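Local coordinates for vacuolar aminopeptidase 1 (Saccharomyces cerevisiae, PDB 5JGF) that removes N-terminal amino acids, preferably neutral or hydrophobic ones, from peptides in the yeast vacuole as a zinc-dependent, dodecameric M18 aminopeptidase, at the interface of chains A and B. Numbering follows the deposited sequence. Chains: chain A/B, Vacuolar aminopeptidase 1.

Contact 1: the interface of chains A and B. Residues chain A 167-170; chain B 347, 357, 437-438.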
loop_
_atom_site.group_PDB
_atom_site.type_symbol
_atom_site.label_atom_id
_atom_site.label_comp_id
_atom_site.label_asym_id
_atom_site.label_seq_id
_atom_site.Cartn_x
_atom_site.Cartn_y
_atom_site.Cartn_z
ATOM N N ALA A 167 4.568 -12.052 -29.464
ATOM C CA ALA A 167 3.468 -12.996 -29.283
ATOM C C ALA A 167 3.042 -13.034 -27.816
ATOM O O ALA A 167 3.880 -12.993 -26.916
ATOM C CB ALA A 167 3.884 -14.392 -29.740
ATOM N N PRO A 168 1.729 -13.119 -27.560
ATOM C CA PRO A 168 1.197 -13.160 -26.194
ATOM C C PRO A 168 1.632 -14.399 -25.413
ATOM O O PRO A 168 1.574 -14.416 -24.182
ATOM C CB PRO A 168 -0.314 -13.099 -26.408
ATOM C CG PRO A 168 -0.497 -13.777 -27.743
ATOM C CD PRO A 168 0.640 -13.183 -28.553
ATOM N N HIS A 169 2.073 -15.424 -26.136
ATOM C CA HIS A 169 2.525 -16.675 -25.529
ATOM C C HIS A 169 3.624 -16.440 -24.493
ATOM O O HIS A 169 3.782 -17.213 -23.543
ATOM C CB HIS A 169 3.065 -17.616 -26.612
ATOM C CG HIS A 169 2.089 -17.895 -27.711
ATOM N ND1 HIS A 169 1.580 -16.904 -28.523
ATOM C CD2 HIS A 169 1.515 -19.052 -28.122
ATOM C CE1 HIS A 169 0.733 -17.438 -29.386
ATOM N NE2 HIS A 169 0.675 -18.739 -29.163
ATOM N N PHE A 170 4.379 -15.365 -24.676
ATOM C CA PHE A 170 5.481 -15.045 -23.778
ATOM C C PHE A 170 5.088 -14.408 -22.446
ATOM O O PHE A 170 5.936 -14.208 -21.575
ATOM C CB PHE A 170 6.491 -14.177 -24.526
ATOM C CG PHE A 170 7.215 -14.920 -25.614
ATOM C CD1 PHE A 170 8.279 -15.762 -25.306
ATOM C CD2 PHE A 170 6.805 -14.817 -26.940
ATOM C CE1 PHE A 170 8.924 -16.497 -26.304
ATOM C CE2 PHE A 170 7.441 -15.545 -27.944
ATOM C CZ PHE A 170 8.504 -16.387 -27.622
ATOM N N HIS B 347 7.822 -19.541 -32.837
ATOM C CA HIS B 347 8.281 -18.158 -32.785
ATOM C C HIS B 347 9.614 -17.740 -33.383
ATOM O O HIS B 347 10.669 -18.228 -32.990
ATOM C CB HIS B 347 8.253 -17.694 -31.328
ATOM C CG HIS B 347 6.943 -17.934 -30.646
ATOM N ND1 HIS B 347 5.827 -17.162 -30.886
ATOM C CD2 HIS B 347 6.562 -18.880 -29.756
ATOM C CE1 HIS B 347 4.814 -17.624 -30.175
ATOM N NE2 HIS B 347 5.233 -18.666 -29.481
ATOM N N TYR B 357 13.861 -14.634 -25.640
ATOM C CA TYR B 357 14.298 -15.724 -26.502
ATOM C C TYR B 357 15.545 -16.405 -25.952
ATOM O O TYR B 357 16.481 -15.747 -25.492
ATOM C CB TYR B 357 14.544 -15.217 -27.926
ATOM C CG TYR B 357 13.266 -14.889 -28.667
ATOM C CD1 TYR B 357 12.668 -13.632 -28.558
ATOM C CD2 TYR B 357 12.634 -15.851 -29.457
ATOM C CE1 TYR B 357 11.469 -13.343 -29.220
ATOM C CE2 TYR B 357 11.442 -15.574 -30.120
ATOM C CZ TYR B 357 10.864 -14.317 -29.998
ATOM O OH TYR B 357 9.688 -14.047 -30.669
ATOM N N MET B 437 2.899 -13.932 -33.498
ATOM C CA MET B 437 1.862 -14.952 -33.489
ATOM C C MET B 437 0.641 -14.419 -32.734
ATOM O O MET B 437 0.777 -13.746 -31.710
ATOM C CB MET B 437 2.383 -16.229 -32.822
ATOM C CG MET B 437 1.548 -17.462 -33.120
ATOM S SD MET B 437 2.211 -18.932 -32.326
ATOM C CE MET B 437 3.819 -19.066 -33.133
ATOM N N HIS B 438 -0.541 -14.715 -33.266
ATOM C CA HIS B 438 -1.825 -14.298 -32.704
ATOM C C HIS B 438 -2.193 -12.836 -32.896
ATOM O O HIS B 438 -3.192 -12.367 -32.355
ATOM C CB HIS B 438 -1.936 -14.679 -31.223
ATOM C CG HIS B 438 -2.124 -16.147 -31.002
ATOM N ND1 HIS B 438 -2.499 -16.680 -29.787
ATOM C CD2 HIS B 438 -1.972 -17.199 -31.843
ATOM C CE1 HIS B 438 -2.569 -17.997 -29.890
ATOM N NE2 HIS B 438 -2.252 -18.336 -31.127
HETATM O O HOH W 1 6.976 -13.343 -30.884
#

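Contact 2: the interface of chains A and B. Residues chain A 111, 190; chain B 255, 348-349, 351, 364-365, 435.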
loop_
_atom_site.group_PDB
_atom_site.type_symbol
_atom_site.label_atom_id
_atom_site.label_comp_id
_atom_site.label_asym_id
_atom_site.label_seq_id
_atom_site.Cartn_x
_atom_site.Cartn_y
_atom_site.Cartn_z
ATOM N N TYR A 111 18.888 -9.404 -38.027
ATOM C CA TYR A 111 17.804 -8.490 -38.380
ATOM C C TYR A 111 18.260 -7.059 -38.601
ATOM O O TYR A 111 19.034 -6.516 -37.815
ATOM C CB TYR A 111 16.745 -8.475 -37.280
ATOM C CG TYR A 111 15.803 -9.651 -37.282
ATOM C CD1 TYR A 111 14.639 -9.634 -38.050
ATOM C CD2 TYR A 111 16.048 -10.764 -36.477
ATOM C CE1 TYR A 111 13.733 -10.693 -38.008
ATOM C CE2 TYR A 111 15.152 -11.827 -36.428
ATOM C CZ TYR A 111 13.996 -11.782 -37.192
ATOM O OH TYR A 111 13.087 -12.810 -37.110
ATOM N N PHE A 190 16.320 -8.673 -43.281
ATOM C CA PHE A 190 17.150 -9.747 -42.755
ATOM C C PHE A 190 18.019 -10.157 -43.941
ATOM O O PHE A 190 17.729 -11.135 -44.630
ATOM C CB PHE A 190 16.299 -10.934 -42.298
ATOM C CG PHE A 190 17.042 -11.895 -41.412
ATOM C CD1 PHE A 190 17.035 -11.733 -40.032
ATOM C CD2 PHE A 190 17.803 -12.922 -41.962
ATOM C CE1 PHE A 190 17.778 -12.576 -39.210
ATOM C CE2 PHE A 190 18.551 -13.772 -41.148
ATOM C CZ PHE A 190 18.538 -13.597 -39.769
ATOM N N PHE B 255 10.465 -10.381 -46.171
ATOM C CA PHE B 255 9.300 -10.786 -45.387
ATOM C C PHE B 255 7.982 -10.898 -46.128
ATOM O O PHE B 255 7.807 -10.368 -47.223
ATOM C CB PHE B 255 9.068 -9.815 -44.224
ATOM C CG PHE B 255 10.258 -9.619 -43.341
ATOM C CD1 PHE B 255 11.008 -8.452 -43.417
ATOM C CD2 PHE B 255 10.628 -10.597 -42.426
ATOM C CE1 PHE B 255 12.111 -8.260 -42.593
ATOM C CE2 PHE B 255 11.729 -10.414 -41.599
ATOM C CZ PHE B 255 12.470 -9.243 -41.684
ATOM N N LEU B 348 9.546 -16.811 -34.330
ATOM C CA LEU B 348 10.745 -16.252 -34.937
ATOM C C LEU B 348 11.340 -15.306 -33.902
ATOM O O LEU B 348 10.609 -14.670 -33.138
ATOM C CB LEU B 348 10.397 -15.423 -36.177
ATOM C CG LEU B 348 10.374 -16.093 -37.547
ATOM C CD1 LEU B 348 9.961 -15.057 -38.594
ATOM C CD2 LEU B 348 11.753 -16.661 -37.868
ATOM N N TYR B 349 12.660 -15.211 -33.871
ATOM C CA TYR B 349 13.323 -14.301 -32.952
ATOM C C TYR B 349 12.814 -12.889 -33.258
ATOM O O TYR B 349 12.749 -12.494 -34.420
ATOM C CB TYR B 349 14.835 -14.348 -33.178
ATOM C CG TYR B 349 15.638 -13.417 -32.295
ATOM C CD1 TYR B 349 15.885 -13.732 -30.959
ATOM C CD2 TYR B 349 16.166 -12.228 -32.800
ATOM C CE1 TYR B 349 16.640 -12.891 -30.148
ATOM C CE2 TYR B 349 16.925 -11.377 -31.993
ATOM C CZ TYR B 349 17.156 -11.718 -30.669
ATOM O OH TYR B 349 17.907 -10.894 -29.863
ATOM N N PRO B 351 13.904 -9.262 -32.578
ATOM C CA PRO B 351 15.033 -8.455 -32.104
ATOM C C PRO B 351 14.735 -7.384 -31.064
ATOM O O PRO B 351 15.646 -6.926 -30.373
ATOM C CB PRO B 351 15.605 -7.872 -33.397
ATOM C CG PRO B 351 14.392 -7.706 -34.246
ATOM C CD PRO B 351 13.649 -9.005 -34.009
ATOM N N VAL B 364 15.381 -17.938 -37.313
ATOM C CA VAL B 364 15.409 -16.672 -38.031
ATOM C C VAL B 364 14.700 -16.905 -39.361
ATOM O O VAL B 364 14.459 -18.048 -39.750
ATOM C CB VAL B 364 16.851 -16.181 -38.264
ATOM C CG1 VAL B 364 17.511 -15.876 -36.915
ATOM C CG2 VAL B 364 17.648 -17.230 -39.022
ATOM N N PRO B 365 14.356 -15.826 -40.078
ATOM C CA PRO B 365 13.661 -15.941 -41.364
ATOM C C PRO B 365 14.444 -16.562 -42.514
ATOM O O PRO B 365 15.670 -16.471 -42.576
ATOM C CB PRO B 365 13.282 -14.493 -41.689
ATOM C CG PRO B 365 13.307 -13.797 -40.354
ATOM C CD PRO B 365 14.497 -14.415 -39.687
ATOM N N LEU B 435 6.719 -14.185 -36.821
ATOM C CA LEU B 435 6.751 -13.107 -35.842
ATOM C C LEU B 435 5.301 -12.781 -35.511
ATOM O O LEU B 435 4.393 -13.105 -36.278
ATOM C CB LEU B 435 7.390 -11.846 -36.435
ATOM C CG LEU B 435 8.903 -11.749 -36.633
ATOM C CD1 LEU B 435 9.222 -10.529 -37.499
ATOM C CD2 LEU B 435 9.588 -11.641 -35.279
#

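Contact 1: the interface of chains A and B
A:His169 and B:His347 both turn CG away from their own carbonyl carbon (chi1 -56° and -52°), and the two imidazoles meet across the interface. B:His438 has a similar first torsion (chi1 -73°) and presents its ring on another side of A:His169. The A:His169 imidazole therefore lies between two histidines of chain B. Its CE1 points into the face of B:His438, over the ring centre and 3.3 Å from ND1. B:His347 instead sets its CE1 above a face of A:His169, toward the rim, 3.7 Å from CG. Both pairs are edge-to-face. The sulfur of B:Met437 also touches this ring, with SD 3.5 Å from A:His169 NE2.

B:His347 is itself covered on both faces. A:Phe170 brings CE2 over the ring centre, 3.6 Å from B:His347 CG. The methyl CE of B:Met437 lies over the opposite face, toward the rim. A:Ala167 reaches the ring with its methyl CB, 3.4 Å from B:His347 CE1. This packing would restrict turning of the imidazole. A:Pro168 packs CG against CB of B:His438, the two side chains crossing at about a right angle. A water joins the chains nearby: the backbone N of A:Ala167 donates to it at 3.1 Å, and the phenol OH of B:Tyr357 lies 2.8 Å from the same water.

With an alanine instead of A:His169, the face of B:His438 and the sulfur of B:Met437 would probably lose their packing partner, and the pocket the imidazole inferred to meet substrate.

The chain A residues lie on and just before the short 3-10 helix 168-170. B:His438 is a ligand of one of the two catalytic zinc ions, and A:His169 and B:His347 are inferred to bind substrate. The patch thus places a histidine of one subunit at the active site of its neighbour, which suggests that this pairing in the dodecamer completes the substrate pocket.

Contact 2: the interface of chains A and B
A:Tyr111 enters a pocket of chain B, and its side chain can be followed inward atom by atom. At the base, CB lies 3.9 Å from CG of B:Pro351, and the ring atom CG rests on the same proline carbon. CD2 lies near B:Pro351 CD, which sits over the centre of one ring face, and near B:Tyr349 CD2. A:Phe190 of the same chain closes the other face with CD1. Along one side, CE2 packs 3.8 Å from CD2 of B:Tyr349, whose ring meets A:Tyr111 CD2 at its edge. Along the other, CE1 approaches CG of B:Pro365 and the ring of B:Phe255. CZ meets B:Pro365 CD at 3.7 Å. At the tip, the phenol OH gives a hydrogen bond to the backbone carbonyl O of B:Tyr349, at 2.7 Å. This acceptor stands well above the phenol plane, over the rim on the B:Pro351 side, rather than ahead of the hydroxyl, so the bond is probably bent. The hydroxyl sits among mostly apolar groups, B:Leu348 and B:Leu435 included, with the carbonyl as its polar partner.

A:Phe190 has CG anti to the backbone N (chi1 -164°), and its ring reaches chain B. CD of B:Pro365 lies over one face, toward the rim, and also 3.3 Å from A:Tyr111 OH. The far end of A:Phe190 rests on the valine branch point, with CZ 3.4 Å from CB of B:Val364.

The C-alpha centres of contact 1 and contact 2 are about 13 Å apart, as neighbouring patches of the same interface. They share no residue, but B:His347 of contact 1 is followed directly by B:Leu348 and B:Tyr349 of contact 2. B:Leu435 likewise stands two positions before B:Met437. Two chain B segments therefore run through both patches. Holding A:Tyr111 in contact 2 could help to position the chain B histidines of contact 1. Two-fold symmetry repeats both contacts with the chains exchanged, consistent with mutual completion of active sites within the homododecamer.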